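Long-range contacts in leucine aminopeptidase 1 (Caenorhabditis elegans, PDB 2HC9), which releases N-terminal amino acids, preferably leucine, from peptides as a two-zinc M17 aminopeptidase and probably serves as a digestive enzyme: residues V206-E211 / P230-V235; H246-G251 / L352-I357. The protein carries 1 engineered substitution. One frame throughout, in Å; residues are numbered along the deposited sequence.

Both contacts belong to the catalytic domain and to one mixed beta-sheet, and together they illustrate how such a sheet joins strand pairs of opposite sense. Contact 1 is the antiparallel pairing of strand 203-208 with strand 232-238; the chain then runs on into strand 246-254, which in contact 2 pairs in parallel with strand 356-361. Strand 297-307 lies between the two pairs. The centres of contacts 1 and 2 lie about 19 Å apart, yet the two touch where Val235 CG1 meets Leu352 CD1 at 4.0 Å. Each has a side chain about 14 Å from a bound zinc, Pro231 in contact 1 and Val250 in contact 2, and strand 246-254 itself carries the zinc ligand Lys252, just past the residues of contact 2.

Contact 1 (V206-E211 / P230-V235)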
loop_
_atom_site.group_PDB
_atom_site.type_symbol
_atom_site.label_atom_id
_atom_site.label_comp_id
_atom_site.label_asym_id
_atom_site.label_seq_id
_atom_site.Cartn_x
_atom_site.Cartn_y
_atom_site.Cartn_z
ATOM N N VAL A 206 28.521 -34.746 -4.634
ATOM C CA VAL A 206 27.852 -33.631 -5.309
ATOM C C VAL A 206 26.754 -34.235 -6.152
ATOM O O VAL A 206 27.012 -35.078 -7.014
ATOM C CB VAL A 206 28.833 -32.808 -6.199
ATOM C CG1 VAL A 206 28.080 -31.717 -7.004
ATOM C CG2 VAL A 206 29.918 -32.170 -5.339
ATOM N N ILE A 207 25.517 -33.819 -5.889
ATOM C CA ILE A 207 24.363 -34.276 -6.667
ATOM C C ILE A 207 23.751 -33.020 -7.273
ATOM O O ILE A 207 23.444 -32.069 -6.556
ATOM C CB ILE A 207 23.327 -35.005 -5.769
ATOM C CG1 ILE A 207 23.983 -36.161 -4.979
ATOM C CG2 ILE A 207 22.147 -35.521 -6.605
ATOM C CD1 ILE A 207 23.060 -36.796 -3.945
ATOM N N ARG A 208 23.618 -32.985 -8.587
ATOM C CA ARG A 208 23.467 -31.703 -9.269
ATOM C C ARG A 208 22.399 -31.788 -10.364
ATOM O O ARG A 208 22.314 -32.804 -11.028
ATOM C CB ARG A 208 24.826 -31.365 -9.873
ATOM C CG ARG A 208 24.925 -30.021 -10.399
ATOM C CD ARG A 208 26.377 -29.616 -10.510
ATOM N NE ARG A 208 26.416 -28.387 -11.281
ATOM C CZ ARG A 208 26.556 -28.346 -12.598
ATOM N NH1 ARG A 208 26.717 -29.482 -13.276
ATOM N NH2 ARG A 208 26.565 -27.178 -13.228
ATOM N N GLY A 209 21.588 -30.733 -10.544
ATOM C CA GLY A 209 20.698 -30.633 -11.713
ATOM C C GLY A 209 19.686 -31.765 -11.736
ATOM O O GLY A 209 19.057 -32.076 -10.696
ATOM N N GLU A 210 19.572 -32.432 -12.891
ATOM C CA GLU A 210 18.591 -33.514 -13.048
ATOM C C GLU A 210 18.857 -34.718 -12.144
ATOM O O GLU A 210 17.930 -35.475 -11.858
ATOM C CB GLU A 210 18.460 -33.960 -14.516
ATOM C CG GLU A 210 18.022 -32.842 -15.462
ATOM C CD GLU A 210 16.660 -32.296 -15.105
ATOM O OE1 GLU A 210 15.704 -33.102 -15.072
ATOM O OE2 GLU A 210 16.550 -31.069 -14.861
ATOM N N GLU A 211 20.104 -34.878 -11.682
ATOM C CA GLU A 211 20.410 -35.966 -10.740
ATOM C C GLU A 211 19.635 -35.791 -9.449
ATOM O O GLU A 211 19.259 -36.766 -8.830
ATOM C CB GLU A 211 21.916 -36.052 -10.404
ATOM C CG GLU A 211 22.858 -36.103 -11.604
ATOM C CD GLU A 211 24.260 -35.530 -11.303
ATOM O OE1 GLU A 211 24.650 -35.323 -10.107
ATOM O OE2 GLU A 211 24.976 -35.250 -12.292
ATOM N N PRO A 230 22.450 -24.705 -12.302
ATOM C CA PRO A 230 21.565 -25.695 -11.676
ATOM C C PRO A 230 21.672 -25.860 -10.157
ATOM O O PRO A 230 22.687 -25.485 -9.541
ATOM C CB PRO A 230 21.930 -27.003 -12.382
ATOM C CG PRO A 230 23.270 -26.797 -12.916
ATOM C CD PRO A 230 23.495 -25.332 -13.130
ATOM N N PRO A 231 20.608 -26.417 -9.550
ATOM C CA PRO A 231 20.641 -26.676 -8.117
ATOM C C PRO A 231 21.682 -27.777 -7.802
ATOM O O PRO A 231 22.012 -28.578 -8.684
ATOM C CB PRO A 231 19.193 -27.175 -7.817
ATOM C CG PRO A 231 18.706 -27.749 -9.149
ATOM C CD PRO A 231 19.318 -26.805 -10.174
ATOM N N ALA A 232 22.172 -27.822 -6.565
ATOM C CA ALA A 232 23.109 -28.866 -6.140
ATOM C C ALA A 232 22.926 -29.144 -4.680
ATOM O O ALA A 232 22.503 -28.276 -3.907
ATOM C CB ALA A 232 24.571 -28.438 -6.394
ATOM N N PHE A 233 23.264 -30.369 -4.304
ATOM C CA PHE A 233 23.415 -30.747 -2.917
ATOM C C PHE A 233 24.848 -31.276 -2.748
ATOM O O PHE A 233 25.281 -32.174 -3.487
ATOM C CB PHE A 233 22.419 -31.861 -2.620
ATOM C CG PHE A 233 22.429 -32.342 -1.184
ATOM C CD1 PHE A 233 22.075 -31.489 -0.136
ATOM C CD2 PHE A 233 22.732 -33.661 -0.898
ATOM C CE1 PHE A 233 22.008 -31.934 1.183
ATOM C CE2 PHE A 233 22.680 -34.129 0.416
ATOM C CZ PHE A 233 22.334 -33.272 1.468
ATOM N N VAL A 234 25.581 -30.679 -1.820
ATOM C CA VAL A 234 26.986 -31.051 -1.603
ATOM C C VAL A 234 27.134 -31.580 -0.194
ATOM O O VAL A 234 26.708 -30.926 0.769
ATOM C CB VAL A 234 27.907 -29.823 -1.777
ATOM C CG1 VAL A 234 29.382 -30.166 -1.399
ATOM C CG2 VAL A 234 27.804 -29.294 -3.224
ATOM N N VAL A 235 27.769 -32.744 -0.060
ATOM C CA VAL A 235 28.051 -33.302 1.270
ATOM C C VAL A 235 29.574 -33.402 1.411
ATOM O O VAL A 235 30.215 -34.009 0.552
ATOM C CB VAL A 235 27.438 -34.716 1.433
ATOM C CG1 VAL A 235 27.673 -35.249 2.863
ATOM C CG2 VAL A 235 25.935 -34.681 1.116
HETATM O O HOH W 1 25.504 -26.347 -9.504
#
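Arg208 reaches over Pro230 where the strand pair ends. CG stands anti to the backbone N (chi1 -170°) and the chain runs extended to NE; the guanidinium beyond it crosses the proline ring obliquely. Pro230 CG sits under one face of the guanidinium, offset toward its rim, and approaches NH2 of Arg208 to 3.3 Å. At the edge of the same group, in its plane, a water accepts from Arg208 NE and donates to Pro230 O, so arginine and proline are joined by van der Waals contact of CG with the guanidinium face and by a water bridge. NH2 also forms a salt bridge with Asp187 of helix 186-199. An alanine in place of Arg208 would probably leave Asp187 without its charged mate, take the flat group off Pro230 CG, and deprive the bridging water of its NE donor.

The pairing behind these side chains is a regular antiparallel ladder, the short strand segments running at 175° to each other, that brings strand 203-208 onto the sheet of the M17 catalytic domain. Ile207 and Phe233 form the hydrogen-bonded pair: Ile207 N gives to Phe233 O at 2.9 Å, and Phe233 N returns a bond to Ile207 O at 2.8 Å. Two residues on, Gly209 N donates to Pro231 O, with the glycine backbone at a positive phi of 62° as the strand ends.

On the face shared with Arg208 and Ala232, Val206 and Val234 lie side by side pointing the same way, their CG2 methyls 4.1 Å apart, and helix 186-199 packs against them. On the other face Ile207 CD1 comes to the edge of the Phe233 ring, 4.4 Å from CD2. That ring turns away toward Phe217 and meets Tyr347 edge-to-face.

Contact 2 (H246-G251 / L352-I357); sequences HIALVG and LKATTI
The carbonyl of His246 meets Thr355 and Thr356 where strand 356-361 joins strand 246-254, a parallel pairing inside the mixed sheet of the catalytic domain. Helix 337-350 precedes the second strand and packs on Ala248 and Ile357, while Lys353, at positive phi, is where the chain has left the helix to turn back toward the sheet.

Backbone hydrogen bonds set the register. His246 O accepts twice, from Thr355 N at 2.9 Å and from Thr356 N at 3.1 Å, so a single carbonyl holds Thr355, the last residue before the strand, and Thr356, its first. The chain is then tied in the other sense by Ala248 N, which donates to Thr356 O at 2.8 Å. The same oxygen receives a CA-H...O contact from Ile247 CA.

Side-chain packing follows the two faces. Ile247 and Thr356 lie side by side pointing the same way, and Ile247 CG1 lies 4.1 Å from Thr356 CB. On the opposite face Ala248 CB meets Ala354 CB at 3.8 Å, and Val250 and Ile357 run alongside each other, touching through their CG2 methyls.

Water completes the polar set at the start of the pair. One water accepts from His246 N and bonds the hydroxyls of both Thr355 and Thr356; Thr356 OG1 is also bonded to Arg452. With chi1 at 55°, Thr355 OG1 sits between its own backbone N and carbonyl carbon, and it also bonds a second water at 2.6 Å, which lies in the plane of the imidazole at its edge, 3.1 Å from His246 ND1.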
loop_
_atom_site.group_PDB
_atom_site.type_symbol
_atom_site.label_atom_id
_atom_site.label_comp_id
_atom_site.label_asym_id
_atom_site.label_seq_id
_atom_site.Cartn_x
_atom_site.Cartn_y
_atom_site.Cartn_z
ATOM N N HIS A 246 27.528 -38.504 15.651
ATOM C CA HIS A 246 27.418 -38.459 14.207
ATOM C C HIS A 246 26.631 -37.186 13.927
ATOM O O HIS A 246 25.416 -37.152 14.122
ATOM C CB HIS A 246 26.663 -39.703 13.697
ATOM C CG HIS A 246 27.462 -40.955 13.848
ATOM N ND1 HIS A 246 27.517 -41.651 15.035
ATOM C CD2 HIS A 246 28.312 -41.577 13.001
ATOM C CE1 HIS A 246 28.336 -42.678 14.900
ATOM N NE2 HIS A 246 28.833 -42.656 13.678
ATOM N N ILE A 247 27.360 -36.125 13.575
ATOM C CA ILE A 247 26.815 -34.760 13.621
ATOM C C ILE A 247 26.720 -34.238 12.190
ATOM O O ILE A 247 27.672 -34.372 11.423
ATOM C CB ILE A 247 27.735 -33.826 14.474
ATOM C CG1 ILE A 247 27.852 -34.363 15.916
ATOM C CG2 ILE A 247 27.236 -32.385 14.439
ATOM C CD1 ILE A 247 29.053 -33.832 16.696
ATOM N N ALA A 248 25.565 -33.672 11.821
ATOM C CA ALA A 248 25.410 -33.049 10.500
ATOM C C ALA A 248 25.198 -31.558 10.661
ATOM O O ALA A 248 24.437 -31.115 11.536
ATOM C CB ALA A 248 24.248 -33.661 9.744
ATOM N N LEU A 249 25.879 -30.782 9.813
ATOM C CA LEU A 249 25.683 -29.347 9.717
ATOM C C LEU A 249 25.037 -29.053 8.363
ATOM O O LEU A 249 25.713 -29.078 7.327
ATOM C CB LEU A 249 27.032 -28.596 9.800
ATOM C CG LEU A 249 27.858 -28.920 11.046
ATOM C CD1 LEU A 249 29.273 -28.330 10.959
ATOM C CD2 LEU A 249 27.154 -28.462 12.351
ATOM N N VAL A 250 23.736 -28.782 8.387
ATOM C CA VAL A 250 22.976 -28.591 7.147
ATOM C C VAL A 250 22.796 -27.073 6.957
ATOM O O VAL A 250 22.301 -26.394 7.846
ATOM C CB VAL A 250 21.602 -29.320 7.193
ATOM C CG1 VAL A 250 20.900 -29.281 5.788
ATOM C CG2 VAL A 250 21.778 -30.827 7.660
ATOM N N GLY A 251 23.181 -26.552 5.791
ATOM C CA GLY A 251 23.141 -25.111 5.543
ATOM C C GLY A 251 22.274 -24.732 4.345
ATOM O O GLY A 251 22.311 -25.393 3.292
ATOM N N LEU A 352 22.932 -40.385 5.944
ATOM C CA LEU A 352 24.152 -40.246 6.744
ATOM C C LEU A 352 24.088 -40.874 8.128
ATOM O O LEU A 352 25.124 -41.003 8.776
ATOM C CB LEU A 352 24.580 -38.775 6.861
ATOM C CG LEU A 352 24.796 -38.108 5.502
ATOM C CD1 LEU A 352 25.203 -36.638 5.708
ATOM C CD2 LEU A 352 25.861 -38.895 4.664
ATOM N N LYS A 353 22.883 -41.251 8.587
ATOM C CA LYS A 353 22.692 -41.778 9.944
ATOM C C LYS A 353 23.150 -40.822 11.043
ATOM O O LYS A 353 23.603 -41.256 12.119
ATOM C CB LYS A 353 23.332 -43.171 10.123
ATOM C CG LYS A 353 23.087 -44.149 8.955
ATOM C CD LYS A 353 21.595 -44.410 8.748
ATOM C CE LYS A 353 21.341 -45.467 7.696
ATOM N NZ LYS A 353 19.854 -45.578 7.460
ATOM N N ALA A 354 23.008 -39.518 10.800
ATOM C CA ALA A 354 23.402 -38.523 11.805
ATOM C C ALA A 354 22.381 -38.592 12.949
ATOM O O ALA A 354 21.181 -38.755 12.701
ATOM C CB ALA A 354 23.426 -37.098 11.202
ATOM N N THR A 355 22.874 -38.479 14.183
ATOM C CA THR A 355 22.030 -38.480 15.376
ATOM C C THR A 355 21.992 -37.129 16.080
ATOM O O THR A 355 21.244 -36.932 17.041
ATOM C CB THR A 355 22.513 -39.543 16.359
ATOM O OG1 THR A 355 23.909 -39.327 16.642
ATOM C CG2 THR A 355 22.310 -40.929 15.751
ATOM N N THR A 356 22.800 -36.193 15.586
ATOM C CA THR A 356 22.682 -34.784 15.958
ATOM C C THR A 356 22.653 -33.997 14.642
ATOM O O THR A 356 23.630 -34.017 13.862
ATOM C CB THR A 356 23.865 -34.320 16.861
ATOM O OG1 THR A 356 23.967 -35.190 18.000
ATOM C CG2 THR A 356 23.630 -32.887 17.375
ATOM N N ILE A 357 21.526 -33.335 14.378
ATOM C CA ILE A 357 21.341 -32.630 13.092
ATOM C C ILE A 357 21.068 -31.151 13.367
ATOM O O ILE A 357 20.071 -30.791 14.004
ATOM C CB ILE A 357 20.183 -33.232 12.250
ATOM C CG1 ILE A 357 20.429 -34.735 11.986
ATOM C CG2 ILE A 357 19.974 -32.414 10.934
ATOM C CD1 ILE A 357 19.217 -35.468 11.392
HETATM O O HOH W 2 25.469 -37.421 17.462
HETATM O O HOH W 3 25.479 -41.256 17.372
#